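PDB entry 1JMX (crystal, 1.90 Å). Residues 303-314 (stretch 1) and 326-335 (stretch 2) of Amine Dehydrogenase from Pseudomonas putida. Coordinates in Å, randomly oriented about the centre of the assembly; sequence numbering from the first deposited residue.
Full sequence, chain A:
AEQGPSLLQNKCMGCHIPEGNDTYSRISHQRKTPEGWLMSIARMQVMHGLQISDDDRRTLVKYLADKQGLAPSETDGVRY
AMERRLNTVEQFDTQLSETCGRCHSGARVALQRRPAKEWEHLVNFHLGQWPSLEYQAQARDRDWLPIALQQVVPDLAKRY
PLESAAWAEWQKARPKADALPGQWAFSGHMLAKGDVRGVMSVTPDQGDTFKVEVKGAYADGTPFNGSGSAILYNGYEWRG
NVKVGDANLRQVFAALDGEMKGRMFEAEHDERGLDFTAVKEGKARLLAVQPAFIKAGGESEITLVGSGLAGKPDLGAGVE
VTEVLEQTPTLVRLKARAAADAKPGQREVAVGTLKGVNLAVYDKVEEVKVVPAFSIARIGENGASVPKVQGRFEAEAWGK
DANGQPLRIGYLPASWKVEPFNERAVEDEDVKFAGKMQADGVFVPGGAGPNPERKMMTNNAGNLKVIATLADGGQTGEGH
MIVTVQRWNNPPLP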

ATOM      1  N   THR A 303     -24.717   5.840 -34.185  1.00 25.23           N
ATOM      2  CA  THR A 303     -25.406   4.586 -33.963  1.00 24.95           C
ATOM      3  C   THR A 303     -26.068   4.584 -32.587  1.00 24.20           C
ATOM      4  O   THR A 303     -25.500   5.054 -31.610  1.00 23.85           O
ATOM      5  CB  THR A 303     -24.474   3.368 -34.170  1.00 25.48           C
ATOM      6  OG1 THR A 303     -24.658   2.426 -33.106  1.00 28.38           O
ATOM      7  CG2 THR A 303     -23.019   3.788 -34.262  1.00 24.81           C
ATOM      8  N   LEU A 304     -27.328   4.165 -32.558  1.00 24.35           N
ATOM      9  CA  LEU A 304     -28.110   4.097 -31.331  1.00 23.97           C
ATOM     10  C   LEU A 304     -28.106   2.666 -30.819  1.00 23.40           C
ATOM     11  O   LEU A 304     -28.273   1.718 -31.587  1.00 23.48           O
ATOM     12  CB  LEU A 304     -29.549   4.569 -31.579  1.00 25.67           C
ATOM     13  CG  LEU A 304     -29.792   6.054 -31.885  1.00 27.85           C
ATOM     14  CD1 LEU A 304     -29.214   6.914 -30.762  1.00 28.55           C
ATOM     15  CD2 LEU A 304     -29.177   6.441 -33.223  1.00 29.51           C
ATOM     16  N   VAL A 305     -27.874   2.514 -29.521  1.00 22.89           N
ATOM     17  CA  VAL A 305     -27.829   1.198 -28.896  1.00 21.25           C
ATOM     18  C   VAL A 305     -29.013   1.103 -27.952  1.00 20.88           C
ATOM     19  O   VAL A 305     -29.384   2.095 -27.314  1.00 19.98           O
ATOM     20  CB  VAL A 305     -26.512   1.006 -28.091  1.00 20.14           C
ATOM     21  CG1 VAL A 305     -26.333  -0.454 -27.701  1.00 20.23           C
ATOM     22  CG2 VAL A 305     -25.323   1.498 -28.898  1.00 18.49           C
ATOM     23  N   GLY A 306     -29.635  -0.071 -27.890  1.00 20.65           N
ATOM     24  CA  GLY A 306     -30.771  -0.226 -27.004  1.00 20.72           C
ATOM     25  C   GLY A 306     -31.503  -1.537 -27.132  1.00 21.75           C
ATOM     26  O   GLY A 306     -31.035  -2.472 -27.779  1.00 21.11           O
ATOM     27  N   SER A 307     -32.658  -1.600 -26.482  1.00 23.15           N
ATOM     28  CA  SER A 307     -33.492  -2.788 -26.506  1.00 24.84           C
ATOM     29  C   SER A 307     -34.916  -2.422 -26.922  1.00 24.78           C
ATOM     30  O   SER A 307     -35.503  -1.476 -26.395  1.00 24.02           O
ATOM     31  CB  SER A 307     -33.493  -3.449 -25.124  1.00 26.05           C
ATOM     32  OG  SER A 307     -34.303  -4.613 -25.110  1.00 28.83           O
ATOM     33  N   GLY A 308     -35.457  -3.177 -27.877  1.00 26.05           N
ATOM     34  CA  GLY A 308     -36.808  -2.932 -28.356  1.00 26.76           C
ATOM     35  C   GLY A 308     -36.940  -1.622 -29.111  1.00 27.09           C
ATOM     36  O   GLY A 308     -37.906  -0.875 -28.911  1.00 28.21           O
ATOM     37  N   LEU A 309     -35.968  -1.339 -29.973  1.00 27.16           N
ATOM     38  CA  LEU A 309     -35.974  -0.109 -30.762  1.00 27.05           C
ATOM     39  C   LEU A 309     -36.898  -0.224 -31.972  1.00 27.17           C
ATOM     40  O   LEU A 309     -36.683  -1.050 -32.864  1.00 27.97           O
ATOM     41  CB  LEU A 309     -34.553   0.252 -31.225  1.00 25.45           C
ATOM     42  CG  LEU A 309     -33.490   0.522 -30.152  1.00 24.73           C
ATOM     43  CD1 LEU A 309     -32.179   0.912 -30.817  1.00 23.83           C
ATOM     44  CD2 LEU A 309     -33.959   1.615 -29.202  1.00 22.02           C
ATOM     45  N   ALA A 310     -37.944   0.588 -31.982  1.00 27.25           N
ATOM     46  CA  ALA A 310     -38.892   0.596 -33.090  1.00 27.84           C
ATOM     47  C   ALA A 310     -39.392   2.021 -33.265  1.00 28.71           C
ATOM     48  O   ALA A 310     -39.730   2.715 -32.288  1.00 29.72           O
ATOM     49  CB  ALA A 310     -40.057  -0.348 -32.828  1.00 27.24           C
ATOM     50  N   GLY A 311     -39.410   2.465 -34.514  1.00 29.45           N
ATOM     51  CA  GLY A 311     -39.858   3.808 -34.795  1.00 29.75           C
ATOM     52  C   GLY A 311     -38.847   4.555 -35.619  1.00 30.03           C
ATOM     53  O   GLY A 311     -37.874   3.992 -36.127  1.00 29.66           O
ATOM     54  N   LYS A 312     -39.090   5.849 -35.752  1.00 31.64           N
ATOM     55  CA  LYS A 312     -38.211   6.694 -36.529  1.00 33.08           C
ATOM     56  C   LYS A 312     -37.347   7.512 -35.582  1.00 31.92           C
ATOM     57  O   LYS A 312     -37.846   8.097 -34.613  1.00 31.30           O
ATOM     58  CB  LYS A 312     -39.047   7.608 -37.430  1.00 35.06           C
ATOM     59  CG  LYS A 312     -38.234   8.492 -38.348  1.00 37.95           C
ATOM     60  CD  LYS A 312     -38.798   9.909 -38.349  1.00 42.15           C
ATOM     61  CE  LYS A 312     -38.787  10.516 -36.937  1.00 43.42           C
ATOM     62  NZ  LYS A 312     -39.167  11.969 -36.919  1.00 44.18           N
ATOM     63  N   PRO A 313     -36.029   7.533 -35.831  1.00 32.17           N
ATOM     64  CA  PRO A 313     -35.083   8.283 -35.001  1.00 32.21           C
ATOM     65  C   PRO A 313     -35.172   9.791 -35.193  1.00 32.22           C
ATOM     66  O   PRO A 313     -35.162  10.293 -36.327  1.00 32.41           O
ATOM     67  CB  PRO A 313     -33.717   7.782 -35.491  1.00 32.12           C
ATOM     68  CG  PRO A 313     -34.007   6.452 -36.103  1.00 33.16           C
ATOM     69  CD  PRO A 313     -35.313   6.694 -36.806  1.00 32.61           C
ATOM     70  N   ASP A 314     -35.345  10.507 -34.088  1.00 31.79           N
ATOM     71  CA  ASP A 314     -35.343  11.950 -34.143  1.00 31.51           C
ATOM     72  C   ASP A 314     -34.216  12.364 -33.214  1.00 31.25           C
ATOM     73  O   ASP A 314     -34.212  12.012 -32.031  1.00 29.15           O
ATOM     74  CB  ASP A 314     -36.656  12.562 -33.680  1.00 33.69           C
ATOM     75  CG  ASP A 314     -36.721  14.064 -33.964  1.00 36.31           C
ATOM     76  OD1 ASP A 314     -37.612  14.748 -33.412  1.00 39.40           O
ATOM     77  OD2 ASP A 314     -35.875  14.570 -34.742  1.00 38.11           O
TER
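Stretch 2, residues 326-335: EQTPTLVRLK

In an antiparallel pair the backbones are linked by hydrogen bonds in the plane of the sheet, while side chains project to its two faces and pack there; these two stretches of amine dehydrogenase illustrate both. The strongest link is between Leu304 and Val332, a hydrogen-bonded pair in which each residue both gives and accepts: Leu304 N donates to Val332 O at 2.7 Å, and Val332 N returns a bond to Leu304 O at 3.0 Å, both nearly straight. Beyond this pair the ladder loosens, with Gly306 N reaching Thr330 O at 3.2 Å. Past the end of the strand the chain turns at Gly308, whose positive phi suits glycine, and Leu309 N then donates to Pro329 O at 2.8 Å. The contact thus continues from strand into loop without losing its polar character.

The geometry behind this pattern is simple. Strand 303-307 and strand 331-335 run at 168° to one another, close to exactly antiparallel, and their axes approach to 4.5 Å. Thr303 lies opposite Arg333, Leu304 opposite Val332 and Val305 opposite Leu331, with CA-CA distances of 4.2, 5.0 and 4.9 Å. Short CA-H...O contacts supplement the ladder: Thr303 CA lies 3.2 Å from Val332 O, Leu331 CA 3.3 Å from Leu304 O, and Thr330 CA 3.0 Å from Gly306 O. Stretch 2 comes to this register through a turn of its own, in which Thr328 N donates to Leu331 O at 2.9 Å. Flanking that turn, Glu326 and Arg333 are paired by backbone bonds and by a salt bridge from Arg333 NH1 to Glu326 OE1 at 3.1 Å.

Side chains alternate between the two faces of the sheet. On the face bearing Leu304 and Val332, packing is apolar: Leu304 CB lies 4.2 Å from Val332 CB, and Leu304 CD2 is 3.9 Å from Leu334 CD2. The loop after the first strand folds back over this region, so that Leu309, pointing toward stretch 2, brings its CD1 to 3.7 Å from Val332 CG2. Pro313 completes the cluster, its CG 4.0 Å from Val332 CG1 and its CB 3.8 Å from Leu334 CD2. Counting side-chain contacts only, Val332 meets three residues of stretch 1: Leu304, Leu309 and Pro313. The other face, bearing Thr303, Val305, Leu331 and Arg333, is less uniform: Thr303 CB rests 3.8 Å from Arg333 CG, while Thr303 OG1 lies 3.2 Å from Leu331 CD2 and is buried without a polar partner in the model.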

ATOM      1  N   GLU A 326     -28.744   1.171 -41.067  1.00 38.84           N
ATOM      2  CA  GLU A 326     -29.173  -0.096 -40.489  1.00 38.22           C
ATOM      3  C   GLU A 326     -30.156   0.131 -39.358  1.00 37.89           C
ATOM      4  O   GLU A 326     -30.022   1.097 -38.601  1.00 37.44           O
ATOM      5  CB  GLU A 326     -27.959  -0.841 -39.947  1.00 38.80           C
ATOM      6  CG  GLU A 326     -28.303  -2.096 -39.188  1.00 41.58           C
ATOM      7  CD  GLU A 326     -27.088  -2.956 -38.911  1.00 43.30           C
ATOM      8  OE1 GLU A 326     -25.944  -2.435 -38.973  1.00 43.66           O
ATOM      9  OE2 GLU A 326     -27.285  -4.165 -38.633  1.00 44.72           O
ATOM     10  N   GLN A 327     -31.139  -0.758 -39.236  1.00 38.09           N
ATOM     11  CA  GLN A 327     -32.126  -0.635 -38.172  1.00 38.39           C
ATOM     12  C   GLN A 327     -32.658  -1.949 -37.619  1.00 38.51           C
ATOM     13  O   GLN A 327     -33.646  -2.501 -38.122  1.00 40.01           O
ATOM     14  CB  GLN A 327     -33.296   0.276 -38.578  1.00 38.49           C
ATOM     15  CG  GLN A 327     -34.454   0.238 -37.567  1.00 40.35           C
ATOM     16  CD  GLN A 327     -35.207   1.548 -37.417  1.00 41.20           C
ATOM     17  OE1 GLN A 327     -35.904   1.761 -36.409  1.00 41.26           O
ATOM     18  NE2 GLN A 327     -35.086   2.430 -38.408  1.00 41.52           N
ATOM     19  N   THR A 328     -31.978  -2.469 -36.601  1.00 37.33           N
ATOM     20  CA  THR A 328     -32.425  -3.686 -35.938  1.00 35.66           C
ATOM     21  C   THR A 328     -32.947  -3.230 -34.580  1.00 34.37           C
ATOM     22  O   THR A 328     -32.784  -2.061 -34.201  1.00 34.21           O
ATOM     23  CB  THR A 328     -31.292  -4.746 -35.780  1.00 36.20           C
ATOM     24  OG1 THR A 328     -30.171  -4.189 -35.073  1.00 37.80           O
ATOM     25  CG2 THR A 328     -30.836  -5.238 -37.138  1.00 37.19           C
ATOM     26  N   PRO A 329     -33.638  -4.120 -33.854  1.00 33.82           N
ATOM     27  CA  PRO A 329     -34.179  -3.771 -32.536  1.00 32.77           C
ATOM     28  C   PRO A 329     -33.164  -3.357 -31.468  1.00 31.00           C
ATOM     29  O   PRO A 329     -33.518  -2.671 -30.508  1.00 30.39           O
ATOM     30  CB  PRO A 329     -34.940  -5.039 -32.134  1.00 33.43           C
ATOM     31  CG  PRO A 329     -34.251  -6.139 -32.931  1.00 35.04           C
ATOM     32  CD  PRO A 329     -34.060  -5.472 -34.257  1.00 34.35           C
ATOM     33  N   THR A 330     -31.908  -3.753 -31.631  1.00 29.58           N
ATOM     34  CA  THR A 330     -30.890  -3.415 -30.641  1.00 28.93           C
ATOM     35  C   THR A 330     -29.810  -2.461 -31.137  1.00 28.82           C
ATOM     36  O   THR A 330     -28.961  -2.025 -30.358  1.00 28.99           O
ATOM     37  CB  THR A 330     -30.194  -4.684 -30.102  1.00 28.12           C
ATOM     38  OG1 THR A 330     -29.526  -5.358 -31.177  1.00 27.26           O
ATOM     39  CG2 THR A 330     -31.209  -5.623 -29.467  1.00 26.24           C
ATOM     40  N   LEU A 331     -29.842  -2.137 -32.424  1.00 28.70           N
ATOM     41  CA  LEU A 331     -28.836  -1.258 -32.999  1.00 29.21           C
ATOM     42  C   LEU A 331     -29.369  -0.529 -34.231  1.00 29.94           C
ATOM     43  O   LEU A 331     -29.823  -1.152 -35.193  1.00 28.95           O
ATOM     44  CB  LEU A 331     -27.594  -2.078 -33.373  1.00 30.05           C
ATOM     45  CG  LEU A 331     -26.208  -1.421 -33.307  1.00 31.70           C
ATOM     46  CD1 LEU A 331     -25.136  -2.434 -33.685  1.00 32.07           C
ATOM     47  CD2 LEU A 331     -26.143  -0.229 -34.237  1.00 32.88           C
ATOM     48  N   VAL A 332     -29.310   0.798 -34.192  1.00 29.69           N
ATOM     49  CA  VAL A 332     -29.758   1.617 -35.309  1.00 29.42           C
ATOM     50  C   VAL A 332     -28.596   2.490 -35.776  1.00 29.28           C
ATOM     51  O   VAL A 332     -28.124   3.339 -35.035  1.00 29.29           O
ATOM     52  CB  VAL A 332     -30.967   2.510 -34.908  1.00 29.55           C
ATOM     53  CG1 VAL A 332     -31.410   3.378 -36.086  1.00 28.86           C
ATOM     54  CG2 VAL A 332     -32.133   1.634 -34.436  1.00 29.20           C
ATOM     55  N   ARG A 333     -28.079   2.211 -36.970  1.00 29.80           N
ATOM     56  CA  ARG A 333     -26.976   2.992 -37.536  1.00 30.85           C
ATOM     57  C   ARG A 333     -27.498   4.006 -38.544  1.00 31.45           C
ATOM     58  O   ARG A 333     -28.309   3.673 -39.414  1.00 32.13           O
ATOM     59  CB  ARG A 333     -25.963   2.086 -38.217  1.00 31.92           C
ATOM     60  CG  ARG A 333     -25.139   1.274 -37.261  1.00 34.70           C
ATOM     61  CD  ARG A 333     -24.267   0.322 -38.024  1.00 38.12           C
ATOM     62  NE  ARG A 333     -23.614   1.010 -39.136  1.00 43.02           N
ATOM     63  CZ  ARG A 333     -23.546   0.532 -40.380  1.00 45.67           C
ATOM     64  NH1 ARG A 333     -24.097  -0.647 -40.683  1.00 46.28           N
ATOM     65  NH2 ARG A 333     -22.917   1.233 -41.324  1.00 46.87           N
ATOM     66  N   LEU A 334     -27.022   5.239 -38.439  1.00 31.08           N
ATOM     67  CA  LEU A 334     -27.471   6.281 -39.341  1.00 30.83           C
ATOM     68  C   LEU A 334     -26.423   7.328 -39.635  1.00 30.91           C
ATOM     69  O   LEU A 334     -25.398   7.429 -38.959  1.00 29.99           O
ATOM     70  CB  LEU A 334     -28.747   6.938 -38.800  1.00 30.82           C
ATOM     71  CG  LEU A 334     -28.770   7.394 -37.335  1.00 31.62           C
ATOM     72  CD1 LEU A 334     -28.204   8.809 -37.198  1.00 31.28           C
ATOM     73  CD2 LEU A 334     -30.202   7.358 -36.826  1.00 31.77           C
ATOM     74  N   LYS A 335     -26.654   8.056 -40.715  1.00 31.05           N
ATOM     75  CA  LYS A 335     -25.761   9.127 -41.103  1.00 30.77           C
ATOM     76  C   LYS A 335     -26.534  10.361 -40.692  1.00 29.79           C
ATOM     77  O   LYS A 335     -27.742  10.444 -40.926  1.00 29.22           O
ATOM     78  CB  LYS A 335     -25.545   9.131 -42.613  1.00 31.46           C
ATOM     79  CG  LYS A 335     -24.325   9.910 -43.028  1.00 33.91           C
ATOM     80  CD  LYS A 335     -23.063   9.115 -42.738  1.00 36.74           C
ATOM     81  CE  LYS A 335     -22.961   7.890 -43.657  1.00 37.96           C
ATOM     82  NZ  LYS A 335     -21.692   7.117 -43.444  1.00 38.75           N
TER